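Local structure of luciferase-like enzymeAMP-CoA-ligase (Zophobas atratus, 4W8O) at residues A[253-267]-A[280-294]. The protein probably activates carboxylic acids with ATP and joins them to coenzyme A, as a luciferase-like relative of the AMP-forming ligases. Residues are numbered along the deposited sequence; the frame is centred on the assembly and turned at random.
Sequences EKTLQMIEKYKLTSL and VPNPERYDLSSFRCL
In the beta-alpha-beta unit of strand 266-268, helix 274-278 and strand 293-297, the two parallel strands pair Ser266 with Cys293 and Leu267 with Leu294, while the loop leading to the second strand runs along helix 252-262. Thr265 O accepts from Arg292 N at 2.8 Å, and Leu267 N donates to Cys293 O. Ser290, small enough to fit here, holds OG between its backbone N and carbonyl carbon (chi1 70°), from where it donates to Leu264 O at 2.7 Å, from above the carbonyl plane. The strands are neighbours in the mixed sheet of the AMP-binding fold. Phe291 has CG anti to the backbone N (chi1 -166°), which swings the ring against the start of the first strand, CE1 lying 3.5 Å from Ser266 C; Ile259 CD1 meets Phe291 CD1 obliquely at 4.0 Å, and Leu267 CB lies at the ring edge. Farther along the helix, Leu256 sends CD1 tip to tip against Val280 CG1 at 3.7 Å. A tyrosine suits the partly exposed edge at Tyr286 because one ring face packs on Leu256 CB while OH donates to the anti lone pair of Glu253 OE1 (2.5 Å) and accepts from Gln257 NE2 in the amide plane. A phenylalanine here would probably leave the Gln257 amide without this acceptor and take one of the donors from Glu253 OE1. Arg285 forms a salt bridge to Glu253 OE1 (NH1 to OE1 2.7 Å), though its N-H bonds there are bent and weak, while gripping Pro281 O side-on through NE and NH1. Extended Glu260 takes Asp287 N on OE1 at 2.6 Å, almost straight at 178°.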
loop_
_atom_site.group_PDB
_atom_site.type_symbol
_atom_site.label_atom_id
_atom_site.label_comp_id
_atom_site.label_asym_id
_atom_site.label_seq_id
_atom_site.Cartn_x
_atom_site.Cartn_y
_atom_site.Cartn_z
ATOM N N GLU A 253 -16.215 15.893 -9.047
ATOM C CA GLU A 253 -17.179 16.584 -8.205
ATOM C C GLU A 253 -17.313 15.927 -6.832
ATOM O O GLU A 253 -17.232 16.594 -5.797
ATOM C CB GLU A 253 -18.540 16.579 -8.893
ATOM C CG GLU A 253 -19.505 17.607 -8.345
ATOM C CD GLU A 253 -19.382 18.952 -9.031
ATOM O OE1 GLU A 253 -19.593 19.978 -8.354
ATOM O OE2 GLU A 253 -19.087 18.986 -10.248
ATOM N N LYS A 254 -17.522 14.612 -6.835
ATOM C CA LYS A 254 -17.729 13.876 -5.591
ATOM C C LYS A 254 -16.480 13.917 -4.713
ATOM O O LYS A 254 -16.590 13.946 -3.496
ATOM C CB LYS A 254 -18.162 12.431 -5.866
ATOM C CG LYS A 254 -19.418 12.338 -6.723
ATOM C CD LYS A 254 -20.412 11.292 -6.235
ATOM C CE LYS A 254 -21.796 11.539 -6.827
ATOM N NZ LYS A 254 -22.861 10.768 -6.124
ATOM N N THR A 255 -15.303 13.938 -5.330
ATOM C CA THR A 255 -14.060 14.019 -4.577
ATOM C C THR A 255 -13.962 15.369 -3.857
ATOM O O THR A 255 -13.601 15.419 -2.687
ATOM C CB THR A 255 -12.826 13.810 -5.476
ATOM O OG1 THR A 255 -12.875 12.515 -6.080
ATOM C CG2 THR A 255 -11.543 13.926 -4.670
ATOM N N LEU A 256 -14.302 16.457 -4.547
ATOM C CA LEU A 256 -14.298 17.776 -3.910
ATOM C C LEU A 256 -15.331 17.850 -2.787
ATOM O O LEU A 256 -15.060 18.416 -1.729
ATOM C CB LEU A 256 -14.521 18.891 -4.932
ATOM C CG LEU A 256 -13.452 19.042 -6.024
ATOM C CD1 LEU A 256 -13.694 20.319 -6.819
ATOM C CD2 LEU A 256 -12.045 19.043 -5.447
ATOM N N GLN A 257 -16.502 17.261 -3.011
ATOM C CA GLN A 257 -17.525 17.167 -1.963
ATOM C C GLN A 257 -17.011 16.422 -0.727
ATOM O O GLN A 257 -17.263 16.846 0.408
ATOM C CB GLN A 257 -18.781 16.475 -2.490
ATOM C CG GLN A 257 -19.592 17.322 -3.458
ATOM C CD GLN A 257 -20.548 16.502 -4.311
ATOM O OE1 GLN A 257 -20.840 15.342 -4.016
ATOM N NE2 GLN A 257 -21.041 17.109 -5.376
ATOM N N MET A 258 -16.304 15.314 -0.943
ATOM C CA MET A 258 -15.764 14.531 0.177
ATOM C C MET A 258 -14.706 15.314 0.952
ATOM O O MET A 258 -14.677 15.256 2.177
ATOM C CB MET A 258 -15.198 13.185 -0.298
ATOM C CG MET A 258 -16.255 12.146 -0.635
ATOM S SD MET A 258 -15.556 10.561 -1.166
ATOM C CE MET A 258 -16.952 9.880 -2.071
ATOM N N ILE A 259 -13.852 16.050 0.243
ATOM C CA ILE A 259 -12.855 16.918 0.894
ATOM C C ILE A 259 -13.537 17.930 1.809
ATOM O O ILE A 259 -13.090 18.162 2.939
ATOM C CB ILE A 259 -11.964 17.659 -0.127
ATOM C CG1 ILE A 259 -11.029 16.662 -0.818
ATOM C CG2 ILE A 259 -11.142 18.746 0.558
ATOM C CD1 ILE A 259 -10.370 17.199 -2.067
ATOM N N GLU A 260 -14.616 18.526 1.318
ATOM C CA GLU A 260 -15.427 19.422 2.126
ATOM C C GLU A 260 -16.119 18.687 3.276
ATOM O O GLU A 260 -16.040 19.120 4.430
ATOM C CB GLU A 260 -16.484 20.078 1.254
ATOM C CG GLU A 260 -17.292 21.147 1.956
ATOM C CD GLU A 260 -18.171 21.898 0.988
ATOM O OE1 GLU A 260 -17.835 23.049 0.669
ATOM O OE2 GLU A 260 -19.172 21.319 0.524
ATOM N N LYS A 261 -16.796 17.586 2.950
ATOM C CA LYS A 261 -17.649 16.880 3.912
ATOM C C LYS A 261 -16.889 16.267 5.085
ATOM O O LYS A 261 -17.364 16.317 6.216
ATOM C CB LYS A 261 -18.471 15.787 3.218
ATOM C CG LYS A 261 -19.472 15.096 4.138
ATOM C CD LYS A 261 -20.403 14.161 3.382
ATOM C CE LYS A 261 -21.471 13.583 4.296
ATOM N NZ LYS A 261 -22.436 14.614 4.793
ATOM N N TYR A 262 -15.733 15.671 4.818
ATOM C CA TYR A 262 -14.960 15.003 5.869
ATOM C C TYR A 262 -13.748 15.821 6.313
ATOM O O TYR A 262 -13.007 15.391 7.193
ATOM C CB TYR A 262 -14.535 13.603 5.404
ATOM C CG TYR A 262 -15.719 12.741 5.021
ATOM C CD1 TYR A 262 -16.633 12.327 5.981
ATOM C CD2 TYR A 262 -15.939 12.366 3.698
ATOM C CE1 TYR A 262 -17.729 11.551 5.644
ATOM C CE2 TYR A 262 -17.035 11.590 3.348
ATOM C CZ TYR A 262 -17.928 11.188 4.324
ATOM O OH TYR A 262 -19.020 10.422 3.993
ATOM N N LYS A 263 -13.562 16.999 5.719
ATOM C CA LYS A 263 -12.423 17.862 6.028
ATOM C C LYS A 263 -11.116 17.116 5.811
ATOM O O LYS A 263 -10.259 17.068 6.689
ATOM C CB LYS A 263 -12.514 18.394 7.460
ATOM C CG LYS A 263 -13.840 19.066 7.776
ATOM C CD LYS A 263 -13.825 19.677 9.166
ATOM C CE LYS A 263 -15.232 19.964 9.662
ATOM N NZ LYS A 263 -15.929 20.974 8.820
ATOM N N LEU A 264 -10.974 16.538 4.625
ATOM C CA LEU A 264 -9.798 15.751 4.290
ATOM C C LEU A 264 -8.563 16.634 4.249
ATOM O O LEU A 264 -8.622 17.781 3.813
ATOM C CB LEU A 264 -9.963 15.065 2.927
ATOM C CG LEU A 264 -11.140 14.105 2.748
ATOM C CD1 LEU A 264 -11.174 13.605 1.308
ATOM C CD2 LEU A 264 -11.053 12.950 3.743
ATOM N N THR A 265 -7.450 16.079 4.706
ATOM C CA THR A 265 -6.159 16.730 4.656
ATOM C C THR A 265 -5.332 16.215 3.494
ATOM O O THR A 265 -4.378 16.877 3.085
ATOM C CB THR A 265 -5.351 16.450 5.936
ATOM O OG1 THR A 265 -5.099 15.039 6.054
ATOM C CG2 THR A 265 -6.097 16.942 7.155
ATOM N N SER A 266 -5.674 15.029 2.977
ATOM C CA SER A 266 -4.863 14.395 1.947
ATOM C C SER A 266 -5.668 13.512 1.010
ATOM O O SER A 266 -6.794 13.112 1.303
ATOM C CB SER A 266 -3.760 13.536 2.572
ATOM O OG SER A 266 -3.602 13.804 3.951
ATOM N N LEU A 267 -5.041 13.179 -0.108
ATOM C CA LEU A 267 -5.618 12.283 -1.077
ATOM C C LEU A 267 -4.489 11.651 -1.877
ATOM O O LEU A 267 -3.559 12.350 -2.288
ATOM C CB LEU A 267 -6.567 13.076 -1.983
ATOM C CG LEU A 267 -6.755 12.670 -3.438
ATOM C CD1 LEU A 267 -7.514 11.356 -3.514
ATOM C CD2 LEU A 267 -7.509 13.775 -4.163
ATOM N N VAL A 280 -13.437 20.301 -12.837
ATOM C CA VAL A 280 -14.646 20.638 -12.099
ATOM C C VAL A 280 -14.852 22.140 -12.249
ATOM O O VAL A 280 -13.956 22.919 -11.917
ATOM C CB VAL A 280 -14.552 20.269 -10.604
ATOM C CG1 VAL A 280 -15.763 20.805 -9.844
ATOM C CG2 VAL A 280 -14.439 18.761 -10.432
ATOM N N PRO A 281 -16.024 22.556 -12.758
ATOM C CA PRO A 281 -16.271 23.990 -12.915
ATOM C C PRO A 281 -16.553 24.681 -11.574
ATOM O O PRO A 281 -17.131 24.069 -10.671
ATOM C CB PRO A 281 -17.503 24.030 -13.825
ATOM C CG PRO A 281 -18.240 22.774 -13.503
ATOM C CD PRO A 281 -17.191 21.749 -13.166
ATOM N N ASN A 282 -16.131 25.938 -11.456
ATOM C CA ASN A 282 -16.410 26.756 -10.278
ATOM C C ASN A 282 -16.065 26.061 -8.956
ATOM O O ASN A 282 -16.922 25.937 -8.083
ATOM C CB ASN A 282 -17.886 27.181 -10.276
ATOM C CG ASN A 282 -18.292 27.887 -11.553
ATOM O OD1 ASN A 282 -17.669 28.867 -11.953
ATOM N ND2 ASN A 282 -19.352 27.398 -12.196
ATOM N N PRO A 283 -14.802 25.615 -8.798
ATOM C CA PRO A 283 -14.352 24.898 -7.597
ATOM C C PRO A 283 -14.470 25.688 -6.293
ATOM O O PRO A 283 -14.466 25.091 -5.211
ATOM C CB PRO A 283 -12.873 24.616 -7.892
ATOM C CG PRO A 283 -12.483 25.646 -8.898
ATOM C CD PRO A 283 -13.696 25.811 -9.752
ATOM N N GLU A 284 -14.588 27.010 -6.408
ATOM C CA GLU A 284 -14.639 27.910 -5.252
ATOM C C GLU A 284 -15.891 27.668 -4.418
ATOM O O GLU A 284 -15.908 27.963 -3.222
ATOM C CB GLU A 284 -14.600 29.384 -5.679
ATOM C CG GLU A 284 -13.668 29.704 -6.843
ATOM C CD GLU A 284 -14.283 29.413 -8.209
ATOM O OE1 GLU A 284 -15.516 29.583 -8.382
ATOM O OE2 GLU A 284 -13.528 28.999 -9.112
ATOM N N ARG A 285 -16.935 27.129 -5.047
ATOM C CA ARG A 285 -18.163 26.781 -4.326
ATOM C C ARG A 285 -17.974 25.628 -3.324
ATOM O O ARG A 285 -18.874 25.345 -2.536
ATOM C CB ARG A 285 -19.315 26.494 -5.307
ATOM C CG ARG A 285 -19.198 25.201 -6.102
ATOM C CD ARG A 285 -19.974 25.266 -7.415
ATOM N NE ARG A 285 -19.406 24.372 -8.428
ATOM C CZ ARG A 285 -19.726 23.086 -8.599
ATOM N NH1 ARG A 285 -19.128 22.388 -9.562
ATOM N NH2 ARG A 285 -20.625 22.481 -7.826
ATOM N N TYR A 286 -16.814 24.970 -3.359
ATOM C CA TYR A 286 -16.433 23.995 -2.335
ATOM C C TYR A 286 -15.431 24.591 -1.358
ATOM O O TYR A 286 -14.507 25.291 -1.757
ATOM C CB TYR A 286 -15.842 22.741 -2.981
ATOM C CG TYR A 286 -16.868 21.973 -3.758
ATOM C CD1 TYR A 286 -17.865 21.271 -3.100
ATOM C CD2 TYR A 286 -16.868 21.974 -5.146
ATOM C CE1 TYR A 286 -18.831 20.579 -3.796
ATOM C CE2 TYR A 286 -17.832 21.281 -5.857
ATOM C CZ TYR A 286 -18.813 20.586 -5.173
ATOM O OH TYR A 286 -19.777 19.885 -5.855
ATOM N N ASP A 287 -15.638 24.317 -0.076
ATOM C CA ASP A 287 -14.685 24.679 0.961
ATOM C C ASP A 287 -13.616 23.596 1.010
ATOM O O ASP A 287 -13.841 22.507 1.538
ATOM C CB ASP A 287 -15.394 24.813 2.310
ATOM C CG ASP A 287 -14.444 25.135 3.454
ATOM O OD1 ASP A 287 -13.241 25.367 3.227
ATOM O OD2 ASP A 287 -14.915 25.152 4.606
ATOM N N LEU A 288 -12.455 23.909 0.447
ATOM C CA LEU A 288 -11.344 22.974 0.366
ATOM C C LEU A 288 -10.205 23.359 1.302
ATOM O O LEU A 288 -9.090 22.867 1.143
ATOM C CB LEU A 288 -10.814 22.938 -1.070
ATOM C CG LEU A 288 -11.854 22.700 -2.167
ATOM C CD1 LEU A 288 -11.186 22.791 -3.529
ATOM C CD2 LEU A 288 -12.557 21.359 -1.978
ATOM N N SER A 289 -10.476 24.217 2.284
ATOM C CA SER A 289 -9.408 24.792 3.117
ATOM C C SER A 289 -8.721 23.782 4.045
ATOM O O SER A 289 -7.627 24.053 4.525
ATOM C CB SER A 289 -9.925 25.987 3.935
ATOM O OG SER A 289 -10.969 25.598 4.807
ATOM N N SER A 290 -9.353 22.634 4.291
ATOM C CA SER A 290 -8.753 21.576 5.109
ATOM C C SER A 290 -7.642 20.811 4.384
ATOM O O SER A 290 -6.835 20.135 5.020
ATOM C CB SER A 290 -9.831 20.577 5.544
ATOM O OG SER A 290 -10.290 19.801 4.438
ATOM N N PHE A 291 -7.620 20.896 3.057
ATOM C CA PHE A 291 -6.759 20.032 2.246
ATOM C C PHE A 291 -5.313 20.514 2.250
ATOM O O PHE A 291 -5.051 21.679 1.973
ATOM C CB PHE A 291 -7.291 19.976 0.816
ATOM C CG PHE A 291 -6.700 18.870 -0.007
ATOM C CD1 PHE A 291 -7.068 17.547 0.219
ATOM C CD2 PHE A 291 -5.792 19.147 -1.018
ATOM C CE1 PHE A 291 -6.536 16.525 -0.544
ATOM C CE2 PHE A 291 -5.254 18.128 -1.783
ATOM C CZ PHE A 291 -5.623 16.813 -1.542
ATOM N N ARG A 292 -4.382 19.613 2.559
ATOM C CA ARG A 292 -2.964 19.967 2.688
ATOM C C ARG A 292 -2.010 19.237 1.745
ATOM O O ARG A 292 -0.898 19.706 1.531
ATOM C CB ARG A 292 -2.495 19.718 4.121
ATOM C CG ARG A 292 -3.215 20.547 5.169
ATOM C CD ARG A 292 -2.694 21.971 5.227
ATOM N NE ARG A 292 -3.501 22.780 6.140
ATOM C CZ ARG A 292 -4.685 23.308 5.839
ATOM N NH1 ARG A 292 -5.216 23.132 4.636
ATOM N NH2 ARG A 292 -5.344 24.021 6.743
ATOM N N CYS A 293 -2.420 18.102 1.180
ATOM C CA CYS A 293 -1.474 17.241 0.484
ATOM C C CYS A 293 -2.113 16.338 -0.577
ATOM O O CYS A 293 -2.891 15.447 -0.254
ATOM C CB CYS A 293 -0.737 16.385 1.520
ATOM S SG CYS A 293 0.710 15.532 0.867
ATOM N N LEU A 294 -1.772 16.572 -1.842
ATOM C CA LEU A 294 -2.177 15.687 -2.925
ATOM C C LEU A 294 -1.000 14.779 -3.277
ATOM O O LEU A 294 0.010 15.239 -3.812
ATOM C CB LEU A 294 -2.631 16.486 -4.155
ATOM C CG LEU A 294 -3.505 15.727 -5.161
ATOM C CD1 LEU A 294 -4.182 16.699 -6.127
ATOM C CD2 LEU A 294 -2.709 14.684 -5.933
#